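Putative tRNA (Adenine(37)-N6)-methyltransferase (Pseudomonas aeruginosa, PDB 7BTU) probably methylates the N6-threonylcarbamoyl-modified adenosine at position 37 of tRNA, using S-adenosyl-L-methionine as methyl donor. Local coordinates at residues 64-69 and 129-134; 34-39 and 181-186; 54-59 and 110-115; 23-28 and 209-214; 177-182 and 214-219. All coordinates share one frame; numbering follows the deposited sequence.

Overall arrangement
From the N terminus, the loop 23-28 meets strand 209-213 in interaction 4, which closes the longest loop, and interaction 2 (34-39 with 181-186) is nested inside it. Both join the N-terminal beta barrel, or the loop between two of its strands, to the C-terminal part. Nested inside these are interaction 3 (54-59 with 110-115) and interaction 1 (64-69 with 129-134), which cross along the chain, touch each other and belong to the barrel and its second-subunit side. Interaction 5 (177-182 with 214-219) follows in series after them. It packs a helix end on the C-terminal sheet, crosses interaction 4 along the chain, sharing Trp214 with it, and shares Arg181, Gln182 and a water with interaction 2.

Interaction 1 (64-69 and 129-134); sequences LLFLFH and DGTPVL
Thr131 leads its segment onto Phe66 and Leu67 where strands 61-67 and 132-138 pair as antiparallel neighbours in the six-stranded barrel of the N-terminal domain. The methyl CG2 of Thr131 lies 3.7 Å from Phe66 CB and equally near CD2, approaching the ring obliquely. Its hydroxyl OG1 is bonded to Leu128 O instead, which leaves the methyl to do the packing. Pro132 comes next: its carbonyl O takes the hydrogen bond of Leu67 N at 3.0 Å, the donor standing nearly along the C=O axis, while the same O is 3.3 Å from Phe66 CB. Ring atom CG of Pro132 rests 4.2 Å from Leu67 CB. Val133 faces Phe66 as a non-hydrogen-bonded pair with CA atoms 4.2 Å apart. Its CG1, anti to the backbone N (chi1 171°), reaches 3.5 Å from Leu65 O. Ile17 of strand 15-19 touches both Thr131 and Val133. Leu134 closes the walk. Its carbonyl O is hydrogen-bonded to Asn103 of the second subunit, whose Gln107 and His9 also pack on Leu65 and Leu67, so the strand pair reaches the dimer interface. The Leu134 side chain crosses that of Leu67 at about a right angle, CD1 lying 3.9 Å from Leu67 CD2, and the backbone N of Leu134 donates to Leu65 O at 2.7 Å.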
# COMPACT_ATOMS: atom_id res chain seq x y z
N LEU B 64 2.43 -0.75 6.57
CA LEU B 64 3.84 -0.97 6.84
C LEU B 64 4.50 -1.35 5.52
O LEU B 64 4.06 -2.29 4.84
CB LEU B 64 4.07 -2.07 7.89
CG LEU B 64 3.44 -1.87 9.30
CD1 LEU B 64 3.71 -3.06 10.25
CD2 LEU B 64 3.86 -0.49 9.93
N LEU B 65 5.57 -0.66 5.17
CA LEU B 65 6.47 -1.11 4.12
C LEU B 65 7.61 -1.83 4.83
O LEU B 65 8.13 -1.35 5.86
CB LEU B 65 7.08 0.06 3.30
CG LEU B 65 6.03 0.89 2.59
CD1 LEU B 65 6.63 2.09 1.85
CD2 LEU B 65 5.16 0.05 1.63
N PHE B 66 8.02 -2.97 4.26
CA PHE B 66 8.96 -3.83 4.94
C PHE B 66 9.83 -4.55 3.92
O PHE B 66 9.58 -4.51 2.71
CB PHE B 66 8.22 -4.83 5.84
CG PHE B 66 7.37 -5.80 5.05
CD1 PHE B 66 6.01 -5.51 4.79
CD2 PHE B 66 7.91 -6.99 4.61
CE1 PHE B 66 5.22 -6.43 4.02
CE2 PHE B 66 7.17 -7.95 3.85
CZ PHE B 66 5.81 -7.66 3.57
N LEU B 67 10.87 -5.18 4.42
CA LEU B 67 11.80 -5.90 3.57
C LEU B 67 11.48 -7.38 3.63
O LEU B 67 11.35 -7.92 4.73
CB LEU B 67 13.23 -5.67 4.05
CG LEU B 67 13.81 -4.27 3.80
CD1 LEU B 67 15.20 -4.17 4.34
CD2 LEU B 67 13.80 -3.98 2.31
N PHE B 68 11.34 -8.01 2.45
CA PHE B 68 11.31 -9.48 2.38
C PHE B 68 12.71 -10.03 2.62
O PHE B 68 13.70 -9.43 2.21
CB PHE B 68 10.84 -9.95 1.01
CG PHE B 68 9.41 -9.65 0.70
CD1 PHE B 68 8.40 -10.27 1.42
CD2 PHE B 68 9.08 -8.80 -0.34
CE1 PHE B 68 7.05 -10.02 1.10
CE2 PHE B 68 7.73 -8.54 -0.65
CZ PHE B 68 6.74 -9.14 0.09
N HIS B 69 12.78 -11.20 3.24
CA HIS B 69 14.07 -11.88 3.45
C HIS B 69 14.49 -12.62 2.18
O HIS B 69 14.54 -13.86 2.14
CB HIS B 69 13.99 -12.86 4.62
N ASP B 129 8.11 -12.86 12.35
CA ASP B 129 8.93 -12.40 13.46
C ASP B 129 10.29 -11.98 12.90
O ASP B 129 10.88 -12.69 12.08
CB ASP B 129 9.13 -13.52 14.49
CG ASP B 129 9.77 -13.01 15.75
OD1 ASP B 129 9.22 -12.12 16.44
OD2 ASP B 129 10.88 -13.43 16.01
N GLY B 130 10.78 -10.82 13.36
CA GLY B 130 12.07 -10.32 12.87
C GLY B 130 12.02 -9.48 11.61
O GLY B 130 13.09 -9.01 11.15
N THR B 131 10.84 -9.25 11.03
CA THR B 131 10.75 -8.54 9.77
C THR B 131 11.26 -7.10 9.94
O THR B 131 10.76 -6.39 10.83
CB THR B 131 9.32 -8.53 9.27
OG1 THR B 131 8.92 -9.87 8.89
CG2 THR B 131 9.28 -7.57 8.02
N PRO B 132 12.19 -6.63 9.10
CA PRO B 132 12.60 -5.20 9.17
C PRO B 132 11.54 -4.32 8.51
O PRO B 132 11.12 -4.59 7.39
CB PRO B 132 13.93 -5.14 8.39
CG PRO B 132 14.31 -6.59 8.05
CD PRO B 132 12.97 -7.36 8.08
N VAL B 133 11.17 -3.23 9.17
CA VAL B 133 10.14 -2.32 8.66
C VAL B 133 10.82 -1.03 8.20
O VAL B 133 11.69 -0.51 8.90
CB VAL B 133 9.07 -2.06 9.73
CG1 VAL B 133 8.09 -0.92 9.33
CG2 VAL B 133 8.25 -3.37 9.97
N LEU B 134 10.39 -0.51 7.04
CA LEU B 134 10.92 0.74 6.48
C LEU B 134 10.05 1.95 6.70
O LEU B 134 10.57 3.10 6.64
CB LEU B 134 11.12 0.64 4.96
CG LEU B 134 11.89 -0.59 4.51
CD1 LEU B 134 11.90 -0.69 2.97
CD2 LEU B 134 13.34 -0.48 5.10

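Interaction 2 (34-39 and 181-186); sequences APAARG and RQPVAE
Ala36 presses its methyl against the start of helix 184-193, and here the contact is close: CB lies 3.7 Å from Glu186 CB and 3.8 Å from Pro183 CG. The same methyl also meets Leu187 of that helix. Ala36 is the third residue of a type I turn, Ala34 to Ala37, closed by the bond from Ala37 N to Ala34 O, and its own N is hydrogen-bonded to Gln190 OE1. Pro183 occupies the N-cap position of the helix and is the centre of an inverse gamma turn, in which Val184 N makes a weak bond to Gln182 O. A turn leading into barrel strand 38-43 is thereby set against a helix N terminus of the C-terminal part, joining the two regions of the chain. Toward solvent the packing is looser and more polar. The Arg38 chain bends at chi3 (54°) and crosses Pro183 at about a right angle, with NH1 3.7 Å from Pro183 CD near the guanidinium plane. Over one face of that group lies the Gln182 amide, turned 50° from it, with NE2 above the centre. Gln182 OE1 also lies 3.6 Å from Arg38 CB. A water bridges the two segments, donating to Ala36 O and to Gln182 OE1 at 2.9 Å each, while the carboxylate of Glu186 extends from an exposed position on the helix.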
# COMPACT_ATOMS: atom_id res chain seq x y z
N ALA B 34 -7.93 -12.51 11.22
CA ALA B 34 -7.30 -13.21 12.35
C ALA B 34 -6.79 -12.19 13.36
O ALA B 34 -5.57 -11.96 13.50
CB ALA B 34 -6.15 -14.13 11.92
N PRO B 35 -7.69 -11.54 14.09
CA PRO B 35 -7.25 -10.53 15.05
C PRO B 35 -6.41 -11.08 16.17
O PRO B 35 -5.70 -10.29 16.82
CB PRO B 35 -8.58 -9.95 15.57
CG PRO B 35 -9.55 -11.08 15.40
CD PRO B 35 -9.16 -11.74 14.13
N ALA B 36 -6.47 -12.39 16.46
CA ALA B 36 -5.61 -12.89 17.53
C ALA B 36 -4.15 -13.02 17.10
O ALA B 36 -3.32 -13.39 17.94
CB ALA B 36 -6.16 -14.26 18.05
N ALA B 37 -3.84 -12.78 15.82
CA ALA B 37 -2.47 -12.80 15.31
C ALA B 37 -1.85 -11.44 15.69
O ALA B 37 -2.07 -10.45 15.02
CB ALA B 37 -2.43 -13.06 13.80
N ARG B 38 -1.11 -11.41 16.79
CA ARG B 38 -0.63 -10.15 17.34
C ARG B 38 0.88 -9.98 17.18
O ARG B 38 1.65 -10.95 17.05
CB ARG B 38 -1.03 -10.05 18.81
CG ARG B 38 -2.60 -9.86 18.96
CD ARG B 38 -3.03 -9.84 20.40
NE ARG B 38 -2.25 -8.82 21.10
CZ ARG B 38 -2.10 -8.79 22.41
NH1 ARG B 38 -2.69 -9.72 23.14
NH2 ARG B 38 -1.38 -7.82 22.98
N GLY B 39 1.31 -8.74 17.22
CA GLY B 39 2.74 -8.50 17.18
C GLY B 39 3.03 -7.07 17.56
O GLY B 39 2.11 -6.26 17.79
N ARG B 181 1.02 -14.45 27.71
CA ARG B 181 0.10 -13.29 27.71
C ARG B 181 -0.38 -13.01 26.28
O ARG B 181 -0.40 -11.87 25.79
CB ARG B 181 0.76 -12.05 28.37
CG ARG B 181 0.98 -12.28 29.89
CD ARG B 181 1.37 -11.04 30.66
NE ARG B 181 1.61 -11.30 32.09
CZ ARG B 181 0.67 -11.49 33.01
NH1 ARG B 181 -0.63 -11.47 32.70
NH2 ARG B 181 1.02 -11.70 34.28
N GLN B 182 -0.81 -14.07 25.61
CA GLN B 182 -1.28 -13.97 24.23
C GLN B 182 -2.53 -14.82 24.08
O GLN B 182 -2.68 -15.81 24.81
CB GLN B 182 -0.22 -14.45 23.20
CG GLN B 182 1.02 -13.54 23.07
CD GLN B 182 0.62 -12.22 22.43
OE1 GLN B 182 -0.39 -12.15 21.71
NE2 GLN B 182 1.42 -11.20 22.63
N PRO B 183 -3.45 -14.46 23.16
CA PRO B 183 -4.67 -15.31 22.97
C PRO B 183 -4.38 -16.53 22.11
O PRO B 183 -4.79 -16.62 20.94
CB PRO B 183 -5.65 -14.35 22.29
CG PRO B 183 -4.72 -13.44 21.46
CD PRO B 183 -3.51 -13.20 22.38
N VAL B 184 -3.66 -17.49 22.70
CA VAL B 184 -3.09 -18.60 21.92
C VAL B 184 -4.19 -19.46 21.32
O VAL B 184 -4.10 -19.90 20.16
CB VAL B 184 -2.11 -19.43 22.78
CG1 VAL B 184 -1.78 -20.82 22.08
CG2 VAL B 184 -0.82 -18.65 23.02
N ALA B 185 -5.22 -19.78 22.10
CA ALA B 185 -6.27 -20.65 21.58
C ALA B 185 -6.96 -20.00 20.39
O ALA B 185 -7.21 -20.66 19.36
CB ALA B 185 -7.29 -20.98 22.66
N GLU B 186 -7.26 -18.70 20.50
CA GLU B 186 -7.94 -18.00 19.42
C GLU B 186 -7.03 -17.89 18.21
O GLU B 186 -7.48 -18.07 17.07
CB GLU B 186 -8.35 -16.59 19.85
CG GLU B 186 -9.56 -16.66 20.78
CD GLU B 186 -10.01 -15.28 21.19
OE1 GLU B 186 -9.44 -14.76 22.16
OE2 GLU B 186 -10.91 -14.71 20.53
O HOH W 1 -0.83 -13.68 19.31

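Interaction 3 (54-59 and 110-115); sequences EGLEQV and VRLEGF
Phe115 turns its ring onto Leu56 and Glu57, the first residues of a short 3-10 segment, 56-58, in the loop ahead of strand 61-67. Its CB points toward that segment, and CG sits between the backbone N and the carbonyl carbon (chi1 62°). From there the ring makes contact along one flank. CD1 lies 3.9 Å from Leu56 CB. CE1 comes closer, 3.5 Å from Leu56 CB, and also meets Glu57 N, which stands at the ring edge near its plane. CZ, the tip, is 3.5 Å from Glu57 CD, also at the edge, and the carboxylate is turned 68° from the ring. Glu57 bends at chi2 (85°), and its OE1 accepts Gly55 N at 2.8 Å on the syn side, a bent bond that ties the carboxylate to the backbone just before the 3-10 segment. Beside the ring, Leu112 CD2 fills in against Leu56, 3.9 Å from its CB. A water then links the backbones, donating 2.7 Å to Val59 O and as much to Leu112 O. Glu113 and Gly114 form a classic beta bulge opposite Trp121. Strand 105-116 runs here between strands 61-67 and 119-123 of the barrel, with Leu120 of the latter touching both Leu112 and Phe115, while Phe94 of the second subunit packs on Leu56.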
# COMPACT_ATOMS: atom_id res chain seq x y z
N GLU B 54 2.56 10.91 17.11
CA GLU B 54 1.45 11.76 17.51
C GLU B 54 0.46 11.93 16.34
O GLU B 54 0.86 12.27 15.23
CB GLU B 54 1.96 13.13 17.97
N GLY B 55 -0.83 11.69 16.61
CA GLY B 55 -1.89 11.65 15.60
C GLY B 55 -2.40 10.25 15.28
O GLY B 55 -3.54 10.09 14.79
N LEU B 56 -1.61 9.22 15.57
CA LEU B 56 -2.03 7.84 15.35
C LEU B 56 -3.19 7.41 16.24
O LEU B 56 -3.83 6.39 15.96
CB LEU B 56 -0.82 6.90 15.54
CG LEU B 56 0.08 6.94 14.30
CD1 LEU B 56 1.29 5.98 14.42
CD2 LEU B 56 -0.67 6.71 12.95
N GLU B 57 -3.54 8.20 17.26
CA GLU B 57 -4.72 7.88 18.07
C GLU B 57 -6.01 7.90 17.26
O GLU B 57 -6.99 7.29 17.68
CB GLU B 57 -4.87 8.89 19.22
CG GLU B 57 -3.64 9.10 20.12
CD GLU B 57 -2.61 10.16 19.57
OE1 GLU B 57 -2.71 10.54 18.38
OE2 GLU B 57 -1.71 10.58 20.35
N GLN B 58 -6.05 8.60 16.14
CA GLN B 58 -7.26 8.73 15.33
C GLN B 58 -7.33 7.69 14.20
O GLN B 58 -8.23 7.73 13.35
CB GLN B 58 -7.29 10.15 14.72
CG GLN B 58 -6.97 11.30 15.72
CD GLN B 58 -6.39 12.59 15.04
OE1 GLN B 58 -6.89 13.04 13.99
NE2 GLN B 58 -5.37 13.20 15.66
N VAL B 59 -6.41 6.75 14.16
CA VAL B 59 -6.19 5.89 13.01
C VAL B 59 -6.35 4.44 13.46
O VAL B 59 -5.67 4.00 14.38
CB VAL B 59 -4.78 6.12 12.44
CG1 VAL B 59 -4.37 4.97 11.53
CG2 VAL B 59 -4.71 7.54 11.73
N VAL B 110 -2.32 -3.32 8.57
CA VAL B 110 -2.45 -4.03 9.83
C VAL B 110 -3.28 -3.16 10.74
O VAL B 110 -3.24 -1.94 10.66
CB VAL B 110 -1.03 -4.37 10.40
CG1 VAL B 110 -0.26 -3.14 10.72
CG2 VAL B 110 -1.07 -5.28 11.57
N ARG B 111 -4.00 -3.80 11.65
CA ARG B 111 -4.76 -3.07 12.65
C ARG B 111 -3.81 -2.54 13.71
O ARG B 111 -2.96 -3.28 14.23
CB ARG B 111 -5.80 -4.00 13.30
CG ARG B 111 -6.62 -3.25 14.35
CD ARG B 111 -7.74 -2.53 13.68
NE ARG B 111 -8.87 -2.32 14.59
CZ ARG B 111 -8.89 -1.34 15.48
NH1 ARG B 111 -7.85 -0.48 15.54
NH2 ARG B 111 -9.94 -1.20 16.29
N LEU B 112 -3.93 -1.23 14.03
CA LEU B 112 -3.13 -0.59 15.06
C LEU B 112 -3.94 -0.67 16.35
O LEU B 112 -4.99 -0.05 16.46
CB LEU B 112 -2.83 0.88 14.69
CG LEU B 112 -2.05 1.66 15.74
CD1 LEU B 112 -0.67 1.01 15.98
CD2 LEU B 112 -1.80 3.14 15.20
N GLU B 113 -3.46 -1.47 17.32
CA GLU B 113 -4.19 -1.57 18.59
C GLU B 113 -3.86 -0.41 19.50
O GLU B 113 -4.67 -0.06 20.35
CB GLU B 113 -3.84 -2.88 19.30
CG GLU B 113 -4.35 -4.11 18.54
CD GLU B 113 -5.90 -4.27 18.61
OE1 GLU B 113 -6.49 -4.98 17.77
OE2 GLU B 113 -6.53 -3.65 19.50
N GLY B 114 -2.68 0.16 19.36
CA GLY B 114 -2.27 1.24 20.25
C GLY B 114 -0.77 1.45 20.09
O GLY B 114 -0.10 0.73 19.35
N PHE B 115 -0.26 2.43 20.82
CA PHE B 115 1.16 2.69 20.68
C PHE B 115 1.68 3.43 21.91
O PHE B 115 0.91 3.98 22.70
CB PHE B 115 1.44 3.53 19.43
CG PHE B 115 0.79 4.88 19.43
CD1 PHE B 115 -0.50 5.05 18.93
CD2 PHE B 115 1.47 6.00 19.92
CE1 PHE B 115 -1.12 6.29 18.93
CE2 PHE B 115 0.86 7.27 19.89
CZ PHE B 115 -0.43 7.41 19.38
O HOH W 2 -5.65 2.55 16.70

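Interaction 4 (23-28 and 209-214); sequences EKFAIP and YGVRLW
Strand 209-213, an outermost strand of the four-stranded C-terminal sheet within this chain, receives the loop between barrel strands 15-19 and 38-43, with Glu23 reaching onto Arg212. Glu23 OE1 accepts the backbone N of Arg212 at 2.8 Å, the N-H arriving from above the carboxylate plane, 35° out of it. OE2 faces the side chain of the same residue: it lies 3.6 Å from Arg212 NE, a long salt bridge at the guanidinium edge, with the two planes 86° apart. The carboxylate thus binds the backbone N closely and meets the side chain at longer range. A water accepts from Glu23 N. Alongside, Val211 CG2, anti to the backbone N, lies 3.3 Å from Ala26 CB, tighter than usual for two carbons, and the edge of the Phe25 ring meets Gly210 O, 4.1 Å from CE1. On the sheet, Val211 packs against Val218 and Trp220 of strand 216-222, while Leu213 leans on Leu187 and Ile188 of helix 184-193.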
# COMPACT_ATOMS: atom_id res chain seq x y z
N GLU B 23 6.96 -19.03 10.22
CA GLU B 23 7.11 -19.60 8.89
C GLU B 23 6.00 -19.03 8.01
O GLU B 23 4.90 -18.75 8.48
CB GLU B 23 7.09 -21.16 8.96
CG GLU B 23 6.23 -21.67 10.09
CD GLU B 23 6.48 -23.09 10.55
OE1 GLU B 23 5.58 -23.61 11.22
OE2 GLU B 23 7.53 -23.71 10.28
N LYS B 24 6.29 -18.88 6.73
CA LYS B 24 5.38 -18.15 5.85
C LYS B 24 4.09 -18.90 5.59
O LYS B 24 3.03 -18.29 5.52
CB LYS B 24 6.08 -17.85 4.50
N PHE B 25 4.16 -20.24 5.46
CA PHE B 25 2.95 -20.96 5.10
C PHE B 25 1.88 -20.87 6.19
O PHE B 25 0.70 -21.06 5.90
CB PHE B 25 3.26 -22.41 4.76
CG PHE B 25 3.77 -23.22 5.93
CD1 PHE B 25 2.88 -23.79 6.84
CD2 PHE B 25 5.13 -23.47 6.07
CE1 PHE B 25 3.33 -24.53 7.89
CE2 PHE B 25 5.60 -24.21 7.12
CZ PHE B 25 4.70 -24.75 8.04
N ALA B 26 2.26 -20.52 7.43
CA ALA B 26 1.25 -20.34 8.48
C ALA B 26 0.49 -19.01 8.41
O ALA B 26 -0.59 -18.86 9.03
CB ALA B 26 1.97 -20.37 9.82
N ILE B 27 0.99 -18.06 7.66
CA ILE B 27 0.37 -16.74 7.68
C ILE B 27 -0.97 -16.80 6.98
O ILE B 27 -1.05 -17.30 5.85
CB ILE B 27 1.30 -15.73 7.04
CG1 ILE B 27 2.56 -15.60 7.90
CG2 ILE B 27 0.58 -14.39 6.93
CD1 ILE B 27 3.57 -14.67 7.30
N PRO B 28 -2.05 -16.34 7.60
CA PRO B 28 -3.35 -16.42 6.92
C PRO B 28 -3.37 -15.57 5.66
O PRO B 28 -2.77 -14.49 5.59
CB PRO B 28 -4.35 -15.90 7.97
CG PRO B 28 -3.59 -15.58 9.18
CD PRO B 28 -2.18 -16.07 9.03
N TYR B 209 0.09 -32.84 11.17
CA TYR B 209 0.67 -31.63 10.59
C TYR B 209 1.11 -30.76 11.75
O TYR B 209 0.63 -30.92 12.86
CB TYR B 209 -0.37 -30.89 9.74
CG TYR B 209 -0.76 -31.64 8.51
CD1 TYR B 209 -0.02 -31.55 7.34
CD2 TYR B 209 -1.86 -32.48 8.52
CE1 TYR B 209 -0.37 -32.27 6.19
CE2 TYR B 209 -2.21 -33.19 7.38
CZ TYR B 209 -1.47 -33.10 6.24
OH TYR B 209 -1.86 -33.83 5.16
N GLY B 210 2.03 -29.81 11.49
CA GLY B 210 2.46 -28.93 12.56
C GLY B 210 2.72 -27.54 12.03
O GLY B 210 3.06 -27.34 10.86
N VAL B 211 2.65 -26.58 12.95
CA VAL B 211 2.97 -25.20 12.63
C VAL B 211 3.51 -24.58 13.92
O VAL B 211 3.14 -24.97 15.05
CB VAL B 211 1.71 -24.42 12.14
CG1 VAL B 211 0.67 -24.36 13.21
CG2 VAL B 211 2.14 -23.01 11.76
N ARG B 212 4.41 -23.64 13.75
CA ARG B 212 5.00 -22.92 14.87
C ARG B 212 4.23 -21.62 15.06
O ARG B 212 4.01 -20.90 14.09
CB ARG B 212 6.47 -22.65 14.54
CG ARG B 212 7.34 -23.87 14.64
CD ARG B 212 8.77 -23.48 14.68
NE ARG B 212 9.22 -23.05 13.38
CZ ARG B 212 10.15 -22.13 13.16
NH1 ARG B 212 10.75 -21.52 14.18
NH2 ARG B 212 10.49 -21.85 11.91
N LEU B 213 3.93 -21.29 16.32
CA LEU B 213 3.35 -19.98 16.66
C LEU B 213 3.98 -19.51 17.97
O LEU B 213 4.06 -20.29 18.91
CB LEU B 213 1.83 -20.10 16.83
CG LEU B 213 1.02 -20.47 15.57
CD1 LEU B 213 -0.37 -20.93 15.99
CD2 LEU B 213 0.94 -19.24 14.60
N TRP B 214 4.46 -18.24 18.03
CA TRP B 214 5.25 -17.79 19.18
C TRP B 214 6.36 -18.82 19.40
O TRP B 214 7.06 -19.16 18.44
CB TRP B 214 4.34 -17.54 20.37
CG TRP B 214 3.38 -16.33 20.16
CD1 TRP B 214 2.04 -16.36 20.12
CD2 TRP B 214 3.77 -14.94 20.02
NE1 TRP B 214 1.54 -15.08 19.94
CE2 TRP B 214 2.58 -14.20 19.87
CE3 TRP B 214 4.99 -14.28 19.95
CZ2 TRP B 214 2.58 -12.80 19.68
CZ3 TRP B 214 5.00 -12.86 19.76
CH2 TRP B 214 3.80 -12.14 19.62
O HOH W 3 4.59 -19.76 11.91

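Interaction 5 (177-182 and 214-219); sequences GQRLRQ and WDLDVH
Arg179 and Asp215 join the C-terminal end of helix 167-180 to the turn before strand 216-222, a helix-on-sheet contact within the C-terminal part. The charged pair meets tip to tip in an end-on, two-pronged salt bridge: NH1 of Arg179 donates to the syn lone pair of Asp215 OD2 at 2.9 Å, and NH2 of Arg179 bonds Asp215 OD1 at 3.0 Å, nearly straight at 175°. Asp215 CG lies between the backbone N and the carbonyl carbon (chi1 58°). Arg179 NH2 also bonds His176 ND1. Apolar packing centres on Leu180, whose CD1 lies 3.8 Å from Trp214 CB and 4.0 Å from Leu216 CD2. Leu216 in turn rests on Val184 of the next helix and Val233 of the sheet. Against the indole of Trp214 lies Gln182: its CG sits over one face, offset toward the rim, and its CD is 3.4 Å from Trp214 CZ2. The last link is through solvent: Trp214 NE1 donates at 2.8 Å to the water between Gln182 and Ala36, which lies at the indole edge, in the ring plane.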
# COMPACT_ATOMS: atom_id res chain seq x y z
N GLY B 177 -1.00 -19.74 26.70
CA GLY B 177 -1.51 -18.39 26.57
C GLY B 177 -1.31 -17.60 27.84
O GLY B 177 -0.91 -16.42 27.80
N GLN B 178 -1.52 -18.25 29.00
CA GLN B 178 -1.29 -17.58 30.28
C GLN B 178 0.18 -17.22 30.44
O GLN B 178 0.49 -16.13 30.92
CB GLN B 178 -1.72 -18.49 31.42
CG GLN B 178 -3.22 -18.83 31.40
CD GLN B 178 -4.02 -17.77 32.11
OE1 GLN B 178 -4.97 -17.19 31.56
NE2 GLN B 178 -3.64 -17.51 33.33
N ARG B 179 1.09 -18.12 30.03
CA ARG B 179 2.53 -17.85 30.11
C ARG B 179 2.94 -16.71 29.18
O ARG B 179 3.66 -15.79 29.58
CB ARG B 179 3.32 -19.12 29.75
CG ARG B 179 4.86 -18.93 29.79
CD ARG B 179 5.62 -20.26 29.50
NE ARG B 179 5.19 -20.82 28.23
CZ ARG B 179 5.63 -20.43 27.04
NH1 ARG B 179 6.55 -19.44 26.96
NH2 ARG B 179 5.14 -21.01 25.94
N LEU B 180 2.49 -16.77 27.92
CA LEU B 180 2.86 -15.83 26.87
C LEU B 180 2.11 -14.50 26.96
O LEU B 180 2.56 -13.52 26.33
CB LEU B 180 2.59 -16.45 25.49
CG LEU B 180 3.56 -17.58 25.05
CD1 LEU B 180 3.05 -18.40 23.83
CD2 LEU B 180 4.93 -16.96 24.77
N ARG B 181 1.02 -14.45 27.71
CA ARG B 181 0.10 -13.29 27.71
C ARG B 181 -0.38 -13.01 26.28
O ARG B 181 -0.40 -11.87 25.79
CB ARG B 181 0.76 -12.05 28.37
CG ARG B 181 0.98 -12.28 29.89
CD ARG B 181 1.37 -11.04 30.66
NE ARG B 181 1.61 -11.30 32.09
CZ ARG B 181 0.67 -11.49 33.01
NH1 ARG B 181 -0.63 -11.47 32.70
NH2 ARG B 181 1.02 -11.70 34.28
N GLN B 182 -0.81 -14.07 25.61
CA GLN B 182 -1.28 -13.97 24.23
C GLN B 182 -2.53 -14.82 24.08
O GLN B 182 -2.68 -15.81 24.81
CB GLN B 182 -0.22 -14.45 23.20
CG GLN B 182 1.02 -13.54 23.07
CD GLN B 182 0.62 -12.22 22.43
OE1 GLN B 182 -0.39 -12.15 21.71
NE2 GLN B 182 1.42 -11.20 22.63
N TRP B 214 4.46 -18.24 18.03
CA TRP B 214 5.25 -17.79 19.18
C TRP B 214 6.36 -18.82 19.40
O TRP B 214 7.06 -19.16 18.44
CB TRP B 214 4.34 -17.54 20.37
CG TRP B 214 3.38 -16.33 20.16
CD1 TRP B 214 2.04 -16.36 20.12
CD2 TRP B 214 3.77 -14.94 20.02
NE1 TRP B 214 1.54 -15.08 19.94
CE2 TRP B 214 2.58 -14.20 19.87
CE3 TRP B 214 4.99 -14.28 19.95
CZ2 TRP B 214 2.58 -12.80 19.68
CZ3 TRP B 214 5.00 -12.86 19.76
CH2 TRP B 214 3.80 -12.14 19.62
N ASP B 215 6.55 -19.36 20.61
CA ASP B 215 7.57 -20.37 20.87
C ASP B 215 6.95 -21.76 20.97
O ASP B 215 7.49 -22.64 21.66
CB ASP B 215 8.39 -20.03 22.13
CG ASP B 215 7.51 -19.89 23.40
OD1 ASP B 215 6.29 -20.16 23.31
OD2 ASP B 215 8.03 -19.51 24.46
N LEU B 216 5.81 -21.96 20.31
CA LEU B 216 5.05 -23.21 20.43
C LEU B 216 5.12 -24.03 19.14
O LEU B 216 5.26 -23.48 18.05
CB LEU B 216 3.57 -22.92 20.71
CG LEU B 216 3.22 -21.81 21.72
CD1 LEU B 216 1.71 -21.66 21.76
CD2 LEU B 216 3.71 -22.27 23.06
N ASP B 217 4.94 -25.36 19.28
CA ASP B 217 4.66 -26.26 18.16
C ASP B 217 3.22 -26.75 18.34
O ASP B 217 2.86 -27.22 19.41
CB ASP B 217 5.61 -27.46 18.13
CG ASP B 217 7.06 -27.02 17.95
OD1 ASP B 217 7.36 -26.30 16.97
OD2 ASP B 217 7.90 -27.39 18.79
N VAL B 218 2.39 -26.55 17.33
CA VAL B 218 0.96 -26.88 17.38
C VAL B 218 0.78 -28.00 16.38
O VAL B 218 1.24 -27.87 15.23
CB VAL B 218 0.10 -25.65 17.02
CG1 VAL B 218 -1.43 -26.01 16.97
CG2 VAL B 218 0.36 -24.51 18.06
N HIS B 219 0.14 -29.09 16.80
CA HIS B 219 -0.07 -30.22 15.89
C HIS B 219 -1.55 -30.41 15.69
O HIS B 219 -2.34 -30.22 16.63
CB HIS B 219 0.57 -31.51 16.41
CG HIS B 219 2.05 -31.38 16.55
ND1 HIS B 219 2.67 -31.23 17.77
CD2 HIS B 219 3.02 -31.29 15.61
CE1 HIS B 219 3.97 -31.09 17.58
NE2 HIS B 219 4.21 -31.14 16.28
O HOH W 1 -0.83 -13.68 19.31